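Local structure of aminoglycoside 3'-phosphotransferase AphA1-IAB (Acinetobacter baumannii, 4GKH) at residues K105-V110 / F200-L205. The protein transfers a phosphate group to the 3'-hydroxyl of kanamycin and related aminoglycosides, conferring bacterial resistance to these antibiotics. Numbering follows the deposited sequence. Where two conformers were deposited one is given.
Sequences KTAFQV and FSLDNL
The Phe108 ring has Leu202 CD1 at its edge, close to its plane; Asp203 OD1 approaches obliquely, 4.2 Å from Phe108 CG. Ring and carboxylate run side by side, their planes 69° apart; Phe108 CG is anti to the backbone N (chi1 179°), and although CB faces the loop, the end of the side chain leads away from it. Within 200-205, Leu205 CD2 sits over the centre of one face of the Phe200 ring.

The setting is that of the kinase-like fold, where the segment just after the hinge packs on the part of the catalytic loop just after the probable proton acceptor, Asp199. It exemplifies a helix N-terminus docked on a type I turn and on the start of the strand that follows it. The turn, Ser201–Asn204, which includes an ST turn from Asp203 N to Ser201 OG, presents Leu202 O to Phe108 N (3.1 Å), the donor standing above the carbonyl plane. Leu205 O takes Ala107 N at 2.9 Å in a bent bond (137° at the hydrogen) and also meets Thr106 CA. Both bonds use N-H groups of the first helical turn. Beside these bonds, Ala107 CB packs on Leu202 CD2 at 3.7 Å.

Thr106 and Gln109 close a capping box: Gln109 N donates to Thr106 OG1, and Thr106 N returns a nearly straight bond to Gln109 OE1. Both residues also touch the bound pyrazolopyrimidine inhibitor, so the capping box lies at the wall of that pocket. Thr106 OG1 also donates to a water 2.7 Å away, which in turn donates to Asp203 OD1 at 2.8 Å.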
loop_
_atom_site.group_PDB
_atom_site.type_symbol
_atom_site.label_atom_id
_atom_site.label_comp_id
_atom_site.label_asym_id
_atom_site.label_seq_id
_atom_site.Cartn_x
_atom_site.Cartn_y
_atom_site.Cartn_z
ATOM N N LYS A 105 -15.260 -0.893 -4.181
ATOM C CA LYS A 105 -15.024 -0.914 -2.739
ATOM C C LYS A 105 -13.708 -1.619 -2.461
ATOM O O LYS A 105 -13.211 -2.340 -3.320
ATOM C CB LYS A 105 -16.172 -1.665 -2.051
ATOM C CG LYS A 105 -17.477 -0.888 -2.019
ATOM C CD LYS A 105 -18.579 -1.705 -1.373
ATOM C CE LYS A 105 -19.901 -0.958 -1.353
ATOM N NZ LYS A 105 -20.965 -1.769 -0.699
ATOM N N THR A 106 -13.128 -1.411 -1.277
ATOM C CA THR A 106 -11.876 -2.092 -0.937
ATOM C C THR A 106 -12.087 -3.591 -0.738
ATOM O O THR A 106 -13.209 -4.038 -0.489
ATOM C CB THR A 106 -11.219 -1.513 0.330
ATOM O OG1 THR A 106 -12.044 -1.798 1.469
ATOM C CG2 THR A 106 -11.053 0.002 0.181
ATOM N N ALA A 107 -11.005 -4.362 -0.841
ATOM C CA ALA A 107 -11.086 -5.797 -0.583
ATOM C C ALA A 107 -11.638 -6.035 0.820
ATOM O O ALA A 107 -12.424 -6.962 1.045
ATOM C CB ALA A 107 -9.717 -6.459 -0.753
ATOM N N PHE A 108 -11.251 -5.185 1.759
ATOM C CA PHE A 108 -11.768 -5.320 3.124
ATOM C C PHE A 108 -13.292 -5.191 3.154
ATOM O O PHE A 108 -14.004 -6.034 3.733
ATOM C CB PHE A 108 -11.126 -4.279 4.029
ATOM C CG PHE A 108 -11.614 -4.328 5.458
ATOM C CD1 PHE A 108 -11.018 -5.177 6.378
ATOM C CD2 PHE A 108 -12.645 -3.501 5.883
ATOM C CE1 PHE A 108 -11.455 -5.206 7.701
ATOM C CE2 PHE A 108 -13.079 -3.526 7.197
ATOM C CZ PHE A 108 -12.484 -4.376 8.101
ATOM N N GLN A 109 -13.796 -4.144 2.508
ATOM C CA GLN A 109 -15.233 -3.909 2.439
ATOM C C GLN A 109 -15.989 -5.070 1.798
ATOM O O GLN A 109 -17.021 -5.495 2.309
ATOM C CB GLN A 109 -15.537 -2.618 1.673
ATOM C CG GLN A 109 -15.029 -1.342 2.360
ATOM C CD GLN A 109 -15.359 -0.074 1.563
ATOM O OE1 GLN A 109 -14.641 0.298 0.632
ATOM N NE2 GLN A 109 -16.453 0.585 1.928
ATOM N N VAL A 110 -15.491 -5.573 0.669
ATOM C CA VAL A 110 -16.174 -6.635 -0.059
ATOM C C VAL A 110 -16.131 -7.948 0.725
ATOM O O VAL A 110 -17.071 -8.758 0.692
ATOM C CB VAL A 110 -15.542 -6.822 -1.454
ATOM C CG1 VAL A 110 -16.125 -8.015 -2.137
ATOM C CG2 VAL A 110 -15.746 -5.568 -2.299
ATOM N N PHE A 200 0.541 -3.598 0.469
ATOM C CA PHE A 200 -0.424 -4.479 -0.185
ATOM C C PHE A 200 -1.428 -4.980 0.859
ATOM O O PHE A 200 -1.456 -6.163 1.213
ATOM C CB PHE A 200 0.300 -5.641 -0.896
ATOM C CG PHE A 200 -0.472 -6.241 -2.067
ATOM C CD1 PHE A 200 -0.398 -5.674 -3.334
ATOM C CD2 PHE A 200 -1.256 -7.379 -1.896
ATOM C CE1 PHE A 200 -1.102 -6.217 -4.411
ATOM C CE2 PHE A 200 -1.967 -7.944 -2.988
ATOM C CZ PHE A 200 -1.889 -7.355 -4.239
ATOM N N SER A 201 -2.254 -4.061 1.348
ATOM C CA SER A 201 -3.230 -4.383 2.368
ATOM C C SER A 201 -4.616 -4.513 1.751
ATOM O O SER A 201 -4.825 -4.139 0.608
ATOM C CB SER A 201 -3.269 -3.290 3.429
ATOM O OG SER A 201 -3.959 -2.166 2.907
ATOM N N LEU A 202 -5.572 -4.998 2.540
ATOM C CA LEU A 202 -6.947 -5.099 2.061
ATOM C C LEU A 202 -7.604 -3.739 1.794
ATOM O O LEU A 202 -8.631 -3.673 1.130
ATOM C CB LEU A 202 -7.797 -5.888 3.051
ATOM C CG LEU A 202 -7.489 -7.377 3.207
ATOM C CD1 LEU A 202 -8.294 -7.905 4.406
ATOM C CD2 LEU A 202 -7.851 -8.146 1.941
ATOM N N ASP A 203 -7.023 -2.655 2.303
ATOM C CA ASP A 203 -7.598 -1.335 2.055
ATOM C C ASP A 203 -7.133 -0.762 0.713
ATOM O O ASP A 203 -7.694 0.222 0.233
ATOM C CB ASP A 203 -7.207 -0.347 3.157
ATOM C CG ASP A 203 -7.619 -0.812 4.525
ATOM O OD1 ASP A 203 -8.713 -1.406 4.650
ATOM O OD2 ASP A 203 -6.839 -0.585 5.475
ATOM N N ASN A 204 -6.114 -1.362 0.110
ATOM C CA ASN A 204 -5.490 -0.741 -1.076
ATOM C C ASN A 204 -5.714 -1.477 -2.388
ATOM O O ASN A 204 -5.080 -1.161 -3.400
ATOM C CB ASN A 204 -3.995 -0.557 -0.852
ATOM C CG ASN A 204 -3.700 0.563 0.111
ATOM O OD1 ASN A 204 -4.503 1.490 0.253
ATOM N ND2 ASN A 204 -2.545 0.498 0.770
ATOM N N LEU A 205 -6.602 -2.466 -2.355
ATOM C CA LEU A 205 -6.962 -3.242 -3.538
ATOM C C LEU A 205 -8.444 -3.032 -3.755
ATOM O O LEU A 205 -9.236 -3.187 -2.817
ATOM C CB LEU A 205 -6.677 -4.723 -3.314
ATOM C CG LEU A 205 -5.266 -5.287 -3.509
ATOM C CD1 LEU A 205 -4.732 -4.951 -4.902
ATOM C CD2 LEU A 205 -4.321 -4.817 -2.427
HETATM O O HOH W 1 -11.160 -0.527 3.668
#